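Local coordinates for protein histidine kinase (Methanosarcina mazei, PDB 3LI9) that is probably a membrane-bound sensor that phosphorylates a protein histidine with ATP, represented here by its extracellular sensor domain of the PDC (Cache) fold, at residues Gly211-Ser214 against Leu215-Asp219; Ala227-Ile230 against Arg231-Ile234. All coordinates share one frame; numbering follows the deposited sequence.

Interaction 1: residues Gly211-Ser214 against Leu215-Asp219; sequences GEKS and LSDFD
An ST turn joins Ser-214 to Ser-216 where the loop between strand 190-194 and helix 221-231 winds into the short 3-10 segment 215-217. With chi1 at 173°, Ser-214 OG lies opposite its own backbone N and leans forward beside the carbonyl carbon, where it accepts the N-H of Ser-216 (OG to N 3.0 Å). It also receives the hydroxyl of Ser-216, OG to OG 3.2 Å, and is hydrogen-bonded to Thr-197 O, earlier in the same loop, so a buried hydroxyl has three polar partners. Serine suits this place because its oxygen, one carbon from the backbone, can reach the N-H two residues further on.

Asp-217 returns the grip: Ser-214 N bonds to OD2 at 2.8 Å, nearly straight at 173°, though the donor stands 37° out of the carboxylate plane. Thus the side chain of Asp-217 takes the N-H of Ser-214, while that of Ser-214 takes the N-H of Ser-216. The backbone closes the turn as Asp-217 N bonds to Ser-214 O at 2.9 Å. An alanine in place of Ser-214 would probably leave Ser-216 N and Thr-197 O without their shared hydroxyl, and the turn less firmly fixed.

This 3-10 turn belongs to the PDC-type sensor domain. Phe-218 turns its ring edge to the serine carbonyl, CD2 to Ser-214 O 3.5 Å, and stacks edge-to-face with Trp-209. The side chains of Lys-213 and Phe-218 cross at about a right angle. Where they meet, Lys-213 CD comes within 3.8 Å of Phe-218 CE2. The lysine chain supplies its methylenes, CG lying 3.7 Å from Asp-217 OD2, while its NZ stays 5.1 Å from that oxygen, which suggests only a loose electrostatic attraction.

Interaction 2: residues Ala227-Ile230 against Arg231-Ile234; sequences ASDI and REGI
Ala-227 opens the last turns of helix 221-231, its carbonyl O accepting Arg-231 N at 3.0 Å in an ordinary alpha-helical bond. Beyond that bond, Arg-231 lays its CB against the carbonyls of Ala-227 and Ser-228, while the rest of its chain, bent at chi2, leads off elsewhere.

Ser-228 O meets Glu-232 N at 3.4 Å in one of two weak bonds that this N-H shares, the other going to Asp-229 O, as the helix comes to its end. The methylenes of Glu-232 pass over Ser-228 O. The Ser-228 hydroxyl turns back to Lys-224 O, a common choice for serine in a helix.

Asp-229 O takes the six-to-one bond of a Schellman motif from Ile-234 N, 3.0 Å and 166°. This brings the two side chains together, Asp-229 CB lying 4.2 Å from Ile-234 CB. Asp-229 OD1 and Glu-232 OE1 sit 4.3 Å apart, a probably unfavourable pair of like charges; a water bonds to Asp-229 OD1, but its contact with the glutamate is too short to be trusted.

Ile-230 O receives the five-to-two bond of the motif, from Gly-233 N at 3.0 Å. Gly-233 can make this reversal because its positive phi (68°) is easily adopted without a side chain.

Asp-229 OD2 bonds to Tyr-253 OH, tying the helix end to strand 248-256 of the four-stranded antiparallel sheet, whose outer strand 236-241 begins soon after the turn.

How the interactions relate
The two interactions lie before and at the end of helix 221-231. Interaction 1 shapes the loop that leads into the helix, and interaction 2 ends it before strand 236-241. Their centres lie 14 Å apart, yet they touch through apolar side chains. Leu-215, pointing away from 211-214, packs on the helix: its CB is 3.7 Å from Ala-227 CB, and its CD1 is 3.7 Å from Ile-230 CD1. Branched leucine and isoleucine fill the joint, while small Ala-227 allows the loop close approach. Both contacts belong to the part of the Cache domain built on the four-stranded antiparallel sheet, and they are structural packing rather than a known ligand site.

Interaction 1: residues Gly211-Ser214 against Leu215-Asp219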
loop_
_atom_site.group_PDB
_atom_site.type_symbol
_atom_site.label_atom_id
_atom_site.label_comp_id
_atom_site.label_asym_id
_atom_site.label_seq_id
_atom_site.Cartn_x
_atom_site.Cartn_y
_atom_site.Cartn_z
ATOM N N GLY A 211 -0.385 -10.289 -6.287
ATOM C CA GLY A 211 -0.426 -10.545 -4.858
ATOM C C GLY A 211 0.032 -11.899 -4.414
ATOM O O GLY A 211 -0.088 -12.212 -3.222
ATOM N N GLU A 212 0.594 -12.693 -5.346
ATOM C CA GLU A 212 0.897 -14.107 -5.093
ATOM C C GLU A 212 2.343 -14.445 -5.345
ATOM O O GLU A 212 2.965 -15.116 -4.520
ATOM C CB GLU A 212 -0.047 -15.051 -5.852
ATOM C CG GLU A 212 -1.539 -14.929 -5.443
ATOM C CD GLU A 212 -1.784 -15.317 -3.950
ATOM O OE1 GLU A 212 -0.883 -15.885 -3.313
ATOM O OE2 GLU A 212 -2.874 -15.022 -3.396
ATOM N N LYS A 213 2.915 -13.942 -6.411
ATOM C CA LYS A 213 4.268 -14.317 -6.751
ATOM C C LYS A 213 5.155 -13.091 -6.565
ATOM O O LYS A 213 4.674 -11.978 -6.738
ATOM C CB LYS A 213 4.319 -14.710 -8.218
ATOM C CG LYS A 213 5.768 -15.142 -8.649
ATOM C CD LYS A 213 5.729 -15.919 -9.976
ATOM C CE LYS A 213 4.713 -17.087 -9.947
ATOM N NZ LYS A 213 5.357 -18.328 -9.431
ATOM N N SER A 214 6.420 -13.286 -6.222
ATOM C CA SER A 214 7.382 -12.218 -6.171
ATOM C C SER A 214 8.514 -12.413 -7.191
ATOM O O SER A 214 8.792 -13.544 -7.640
ATOM C CB SER A 214 8.047 -12.241 -4.772
ATOM O OG SER A 214 9.103 -11.295 -4.765
ATOM N N LEU A 215 9.120 -11.315 -7.617
ATOM C CA LEU A 215 10.322 -11.382 -8.439
ATOM C C LEU A 215 11.331 -12.301 -7.801
ATOM O O LEU A 215 12.070 -12.994 -8.518
ATOM C CB LEU A 215 10.963 -9.992 -8.610
ATOM C CG LEU A 215 10.120 -9.068 -9.471
ATOM C CD1 LEU A 215 10.750 -7.652 -9.520
ATOM C CD2 LEU A 215 9.980 -9.566 -10.846
ATOM N N SER A 216 11.405 -12.313 -6.479
ATOM C CA SER A 216 12.473 -13.115 -5.880
ATOM C C SER A 216 12.213 -14.620 -6.091
ATOM O O SER A 216 13.086 -15.423 -5.809
ATOM C CB SER A 216 12.684 -12.765 -4.380
ATOM O OG SER A 216 11.533 -13.070 -3.656
ATOM N N ASP A 217 11.028 -14.992 -6.596
ATOM C CA ASP A 217 10.669 -16.396 -6.876
ATOM C C ASP A 217 11.159 -16.931 -8.228
ATOM O O ASP A 217 10.947 -18.113 -8.552
ATOM C CB ASP A 217 9.135 -16.575 -6.876
ATOM C CG ASP A 217 8.512 -16.402 -5.497
ATOM O OD1 ASP A 217 9.150 -16.869 -4.525
ATOM O OD2 ASP A 217 7.366 -15.835 -5.398
ATOM N N PHE A 218 11.725 -16.079 -9.061
ATOM C CA PHE A 218 12.149 -16.498 -10.389
ATOM C C PHE A 218 13.537 -17.100 -10.311
ATOM O O PHE A 218 14.413 -16.579 -9.618
ATOM C CB PHE A 218 12.167 -15.326 -11.356
ATOM C CG PHE A 218 10.757 -14.895 -11.818
ATOM C CD1 PHE A 218 10.342 -15.056 -13.106
ATOM C CD2 PHE A 218 9.906 -14.293 -10.909
ATOM C CE1 PHE A 218 9.028 -14.659 -13.507
ATOM C CE2 PHE A 218 8.626 -13.903 -11.277
ATOM C CZ PHE A 218 8.193 -14.090 -12.551
ATOM N N ASP A 219 13.733 -18.219 -10.996
ATOM C CA ASP A 219 15.059 -18.855 -10.986
ATOM C C ASP A 219 15.898 -18.244 -12.043
ATOM O O ASP A 219 16.284 -18.928 -12.973
ATOM C CB ASP A 219 14.940 -20.334 -11.361
ATOM C CG ASP A 219 14.128 -21.092 -10.395
ATOM O OD1 ASP A 219 14.347 -20.918 -9.169
ATOM O OD2 ASP A 219 13.266 -21.859 -10.868
#

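Interaction 2: residues Ala227-Ile230 against Arg231-Ile234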
loop_
_atom_site.group_PDB
_atom_site.type_symbol
_atom_site.label_atom_id
_atom_site.label_comp_id
_atom_site.label_asym_id
_atom_site.label_seq_id
_atom_site.Cartn_x
_atom_site.Cartn_y
_atom_site.Cartn_z
ATOM N N ALA A 227 15.325 -7.671 -7.792
ATOM C CA ALA A 227 14.455 -7.697 -6.656
ATOM C C ALA A 227 15.207 -7.185 -5.423
ATOM O O ALA A 227 14.677 -6.435 -4.598
ATOM C CB ALA A 227 13.835 -9.086 -6.447
ATOM N N SER A 228 16.514 -7.499 -5.355
ATOM C CA SER A 228 17.307 -6.962 -4.217
ATOM C C SER A 228 17.408 -5.443 -4.270
ATOM O O SER A 228 17.297 -4.798 -3.229
ATOM C CB SER A 228 18.761 -7.495 -4.244
ATOM O OG SER A 228 18.733 -8.867 -3.973
ATOM N N ASP A 229 17.635 -4.904 -5.454
ATOM C CA ASP A 229 17.671 -3.430 -5.685
ATOM C C ASP A 229 16.337 -2.772 -5.332
ATOM O O ASP A 229 16.292 -1.764 -4.625
ATOM C CB ASP A 229 17.970 -3.129 -7.117
ATOM C CG ASP A 229 19.505 -3.295 -7.460
ATOM O OD1 ASP A 229 20.269 -3.629 -6.530
ATOM O OD2 ASP A 229 19.858 -3.041 -8.619
ATOM N N ILE A 230 15.255 -3.366 -5.857
ATOM C CA ILE A 230 13.913 -2.857 -5.464
ATOM C C ILE A 230 13.638 -2.804 -3.959
ATOM O O ILE A 230 13.015 -1.874 -3.435
ATOM C CB ILE A 230 12.885 -3.773 -6.220
ATOM C CG1 ILE A 230 12.925 -3.393 -7.687
ATOM C CG2 ILE A 230 11.491 -3.642 -5.622
ATOM C CD1 ILE A 230 12.225 -4.410 -8.675
ATOM N N ARG A 231 14.061 -3.846 -3.227
ATOM C CA ARG A 231 13.895 -3.925 -1.793
ATOM C C ARG A 231 14.591 -2.705 -1.109
ATOM O O ARG A 231 14.030 -2.134 -0.126
ATOM C CB ARG A 231 14.503 -5.246 -1.308
ATOM C CG ARG A 231 14.458 -5.449 0.170
ATOM C CD ARG A 231 13.077 -5.632 0.719
ATOM N NE ARG A 231 13.208 -5.797 2.152
ATOM C CZ ARG A 231 13.202 -4.811 3.053
ATOM N NH1 ARG A 231 12.971 -3.544 2.711
ATOM N NH2 ARG A 231 13.364 -5.109 4.330
ATOM N N GLU A 232 15.707 -2.276 -1.674
ATOM C CA GLU A 232 16.455 -1.131 -1.132
ATOM C C GLU A 232 16.022 0.226 -1.718
ATOM O O GLU A 232 16.645 1.258 -1.436
ATOM C CB GLU A 232 17.972 -1.319 -1.411
ATOM C CG GLU A 232 18.561 -2.536 -0.710
ATOM C CD GLU A 232 20.042 -2.785 -1.075
ATOM O OE1 GLU A 232 20.377 -3.046 -2.263
ATOM O OE2 GLU A 232 20.892 -2.721 -0.163
ATOM N N GLY A 233 15.003 0.233 -2.574
ATOM C CA GLY A 233 14.582 1.461 -3.239
ATOM C C GLY A 233 15.512 2.077 -4.262
ATOM O O GLY A 233 15.543 3.311 -4.418
ATOM N N ILE A 234 16.243 1.215 -4.967
ATOM C CA ILE A 234 17.213 1.590 -5.960
ATOM C C ILE A 234 16.653 1.270 -7.356
ATOM O O ILE A 234 16.041 0.210 -7.552
ATOM C CB ILE A 234 18.489 0.816 -5.717
ATOM C CG1 ILE A 234 19.089 1.219 -4.378
ATOM C CG2 ILE A 234 19.428 0.989 -6.851
ATOM C CD1 ILE A 234 20.261 0.326 -4.013
HETATM O O HOH W 1 20.750 -4.773 -3.927
#